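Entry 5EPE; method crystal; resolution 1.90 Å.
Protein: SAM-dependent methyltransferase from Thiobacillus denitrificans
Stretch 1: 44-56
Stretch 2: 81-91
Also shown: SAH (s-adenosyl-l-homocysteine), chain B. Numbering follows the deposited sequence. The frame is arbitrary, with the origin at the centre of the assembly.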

# COMPACT_ATOMS: atom_id res chain seq x y z
N GLY A 44 -45.30 7.38 5.43
CA GLY A 44 -44.46 6.78 6.46
C GLY A 44 -43.99 7.84 7.42
O GLY A 44 -42.77 7.99 7.69
N SER A 45 -44.97 8.58 7.97
CA SER A 45 -44.71 9.79 8.73
C SER A 45 -44.23 9.61 10.19
O SER A 45 -43.96 10.60 10.87
CB SER A 45 -45.92 10.72 8.66
OG SER A 45 -47.08 10.06 9.07
N GLY A 46 -44.10 8.37 10.65
CA GLY A 46 -43.55 8.08 11.96
C GLY A 46 -44.40 8.70 13.03
O GLY A 46 -45.65 8.52 13.03
N SER A 47 -43.74 9.44 13.92
CA SER A 47 -44.39 10.09 15.05
C SER A 47 -44.74 11.56 14.74
O SER A 47 -45.00 12.35 15.65
CB SER A 47 -43.56 9.89 16.34
OG SER A 47 -43.54 8.51 16.72
N GLY A 48 -44.72 11.89 13.44
CA GLY A 48 -45.23 13.15 12.92
C GLY A 48 -44.35 14.32 13.22
O GLY A 48 -44.80 15.45 13.10
N GLU A 49 -43.08 14.08 13.57
CA GLU A 49 -42.26 15.18 14.03
C GLU A 49 -42.02 16.21 12.91
O GLU A 49 -42.03 17.45 13.16
CB GLU A 49 -40.96 14.70 14.65
CG GLU A 49 -40.18 15.81 15.34
CD GLU A 49 -40.77 16.30 16.67
OE1 GLU A 49 -41.81 15.77 17.14
OE2 GLU A 49 -40.15 17.23 17.29
N MSE A 50 -41.80 15.72 11.70
CA MSE A 50 -41.56 16.61 10.57
C MSE A 50 -42.78 17.50 10.30
O MSE A 50 -42.66 18.70 10.27
CB MSE A 50 -41.23 15.77 9.33
CG MSE A 50 -40.84 16.73 8.23
SE MSE A 50 -40.20 15.62 6.68
CE MSE A 50 -41.86 15.32 5.84
N LEU A 51 -43.94 16.90 10.09
CA LEU A 51 -45.16 17.70 9.92
C LEU A 51 -45.47 18.64 11.09
O LEU A 51 -45.77 19.80 10.84
CB LEU A 51 -46.37 16.83 9.61
CG LEU A 51 -46.33 16.21 8.23
CD1 LEU A 51 -47.47 15.23 8.07
CD2 LEU A 51 -46.40 17.25 7.12
N CYS A 52 -45.38 18.17 12.34
CA CYS A 52 -45.74 19.00 13.48
C CYS A 52 -44.80 20.23 13.61
O CYS A 52 -45.29 21.34 13.83
CB CYS A 52 -45.75 18.23 14.78
SG CYS A 52 -47.10 17.03 14.81
N THR A 53 -43.50 20.02 13.50
CA THR A 53 -42.54 21.11 13.70
C THR A 53 -42.56 22.12 12.57
O THR A 53 -42.45 23.32 12.83
CB THR A 53 -41.12 20.61 13.94
OG1 THR A 53 -40.68 19.76 12.86
CG2 THR A 53 -41.02 19.86 15.27
N TRP A 54 -42.73 21.64 11.32
CA TRP A 54 -42.88 22.55 10.17
C TRP A 54 -44.21 23.31 10.20
O TRP A 54 -44.27 24.46 9.79
CB TRP A 54 -42.70 21.80 8.85
CG TRP A 54 -41.27 21.26 8.65
CD1 TRP A 54 -40.20 21.38 9.51
CD2 TRP A 54 -40.82 20.47 7.57
NE1 TRP A 54 -39.09 20.70 9.00
CE2 TRP A 54 -39.45 20.14 7.81
CE3 TRP A 54 -41.43 20.00 6.41
CZ2 TRP A 54 -38.70 19.37 6.91
CZ3 TRP A 54 -40.67 19.24 5.52
CH2 TRP A 54 -39.33 18.96 5.77
N ALA A 55 -45.26 22.69 10.71
CA ALA A 55 -46.51 23.43 10.91
C ALA A 55 -46.30 24.63 11.87
O ALA A 55 -46.69 25.77 11.57
CB ALA A 55 -47.58 22.48 11.43
N ARG A 56 -45.64 24.35 13.00
CA ARG A 56 -45.33 25.32 14.04
C ARG A 56 -44.40 26.39 13.51
O ARG A 56 -44.60 27.56 13.77
CB ARG A 56 -44.60 24.61 15.19
CG ARG A 56 -44.28 25.50 16.40
CD ARG A 56 -43.40 24.77 17.39
NE ARG A 56 -42.09 24.47 16.78
CZ ARG A 56 -41.23 23.54 17.19
NH1 ARG A 56 -41.51 22.80 18.26
NH2 ARG A 56 -40.09 23.33 16.53
N ALA A 81 -49.83 19.00 21.38
CA ALA A 81 -48.87 19.60 22.27
C ALA A 81 -48.26 20.87 21.65
O ALA A 81 -47.95 21.84 22.37
CB ALA A 81 -47.75 18.61 22.56
N LEU A 82 -48.09 20.88 20.33
CA LEU A 82 -47.50 22.03 19.61
C LEU A 82 -48.51 23.11 19.16
O LEU A 82 -48.11 24.19 18.71
CB LEU A 82 -46.64 21.57 18.43
CG LEU A 82 -45.16 21.41 18.75
CD1 LEU A 82 -44.85 20.75 20.07
CD2 LEU A 82 -44.45 20.65 17.62
N GLY A 83 -49.78 22.82 19.28
CA GLY A 83 -50.82 23.74 18.86
C GLY A 83 -51.06 23.80 17.36
O GLY A 83 -51.58 24.79 16.87
N VAL A 84 -50.75 22.71 16.66
CA VAL A 84 -50.88 22.65 15.20
C VAL A 84 -51.83 21.58 14.69
O VAL A 84 -51.81 21.29 13.50
CB VAL A 84 -49.50 22.46 14.55
CG1 VAL A 84 -48.61 23.65 14.92
CG2 VAL A 84 -48.86 21.15 14.99
N ALA A 85 -52.66 21.01 15.56
CA ALA A 85 -53.65 20.00 15.10
C ALA A 85 -54.57 20.50 13.96
O ALA A 85 -55.03 19.71 13.13
CB ALA A 85 -54.51 19.50 16.28
N GLY A 86 -54.85 21.81 13.92
CA GLY A 86 -55.64 22.39 12.84
C GLY A 86 -54.96 22.33 11.47
O GLY A 86 -55.64 22.46 10.43
N GLN A 87 -53.63 22.18 11.46
CA GLN A 87 -52.86 22.26 10.25
C GLN A 87 -52.45 20.87 9.72
O GLN A 87 -52.22 20.73 8.52
CB GLN A 87 -51.59 23.11 10.49
CG GLN A 87 -51.85 24.58 10.67
CD GLN A 87 -50.67 25.27 11.32
OE1 GLN A 87 -50.72 25.68 12.48
NE2 GLN A 87 -49.55 25.34 10.58
N VAL A 88 -52.31 19.87 10.59
CA VAL A 88 -51.73 18.59 10.17
C VAL A 88 -52.55 17.42 10.67
O VAL A 88 -52.96 17.44 11.85
CB VAL A 88 -50.24 18.45 10.60
CG1 VAL A 88 -49.40 19.49 9.89
CG2 VAL A 88 -50.05 18.62 12.09
N LYS A 89 -52.81 16.46 9.77
CA LYS A 89 -53.71 15.32 9.99
C LYS A 89 -52.88 14.06 9.88
O LYS A 89 -52.09 13.92 8.94
CB LYS A 89 -54.79 15.26 8.89
CG LYS A 89 -55.77 14.09 9.00
N PHE A 90 -53.08 13.13 10.82
CA PHE A 90 -52.37 11.84 10.81
C PHE A 90 -53.32 10.69 10.65
O PHE A 90 -54.37 10.63 11.35
CB PHE A 90 -51.56 11.70 12.08
CG PHE A 90 -50.52 12.74 12.17
CD1 PHE A 90 -49.36 12.63 11.41
CD2 PHE A 90 -50.74 13.89 12.91
CE1 PHE A 90 -48.41 13.63 11.43
CE2 PHE A 90 -49.78 14.89 12.94
CZ PHE A 90 -48.62 14.77 12.20
N ILE A 91 -52.98 9.80 9.72
CA ILE A 91 -53.85 8.70 9.39
C ILE A 91 -53.11 7.43 9.66
O ILE A 91 -51.97 7.26 9.18
CB ILE A 91 -54.29 8.73 7.93
CG1 ILE A 91 -55.16 9.99 7.68
CG2 ILE A 91 -55.06 7.47 7.58
CD1 ILE A 91 -55.54 10.22 6.22
N SAH B . -40.49 9.47 8.39
CA SAH B . -40.54 9.07 9.85
CB SAH B . -40.54 7.56 9.99
CG SAH B . -39.35 6.79 9.40
SD SAH B . -39.26 5.11 9.96
C SAH B . -39.41 9.68 10.65
O SAH B . -38.37 10.06 10.07
OXT SAH B . -39.48 9.79 11.89
C5' SAH B . -40.25 4.14 8.79
C4' SAH B . -41.74 4.34 9.05
O4' SAH B . -42.51 3.71 8.01
C3' SAH B . -42.24 3.77 10.38
O3' SAH B . -42.88 4.84 11.11
C2' SAH B . -43.25 2.68 10.01
O2' SAH B . -44.37 2.64 10.87
C1' SAH B . -43.68 3.14 8.65
N9 SAH B . -44.23 2.18 7.68
C8 SAH B . -43.72 0.95 7.37
N7 SAH B . -44.42 0.39 6.41
C5 SAH B . -45.42 1.31 6.09
C6 SAH B . -46.49 1.30 5.16
N6 SAH B . -46.69 0.24 4.34
N1 SAH B . -47.31 2.38 5.08
C2 SAH B . -47.09 3.42 5.91
N3 SAH B . -46.12 3.52 6.84
C4 SAH B . -45.30 2.42 6.88

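The most unusual feature of this contact is a glycine pressed against an aromatic ring: Gly-48 CA lies 3.5 Å from Phe-90 CE1, and a beta carbon at this position would clash with that same ring atom. Gly-48 also has positive phi, a conformation that favours glycine in its own right. It closes a type II' turn begun at Ser-45, with Gly-48 N donating to Ser-45 O (3.0 Å), and occupies the N-cap position of the helix that starts at Glu-49.

That helix runs nearly antiparallel to strand 88-91, at 170°, with the axes 9.0 Å apart at their closest. Along the strand, Val-88 and Phe-90 point toward the helix while Lys-89, between them, points away, the usual alternation. Phe-90 fills the space near the turn: Leu-51 CD1 packs 3.8 Å from its CE1, and Cys-52 SG approaches its CZ at 3.8 Å, a polarizable sulfur suited to an aromatic neighbour. Ser-45 OG sits at the ring edge, 4.2 Å from Phe-90 CD1.

Further along, small and branched side chains mesh. Ala-55 projects only a methyl group, and its CB comes within 3.7 Å of Val-84 CB and 3.8 Å of Val-88 CG1, allowing the backbones to approach to 6.2 Å between the CA atoms of Ala-55 and Val-84. Leu-82 adds apolar cover, its CD2 lying 4.0 Å from Cys-52 CB and 3.7 Å from Arg-56 NH1. Gly-83 then ends the preceding helix in a Schellman motif, its positive phi again well suited to glycine.

One hydrogen bond joins the stretches: Gln-87 NE2 donates to Ala-55 O (3.1 Å, 156°). The amide reaches a backbone carbonyl, adding a directional link to an otherwise largely apolar contact. Just before the turn, Gly-44 O accepts a hydrogen bond from SAH N (2.8 Å), so the loop that leads into the helix also lines the ligand.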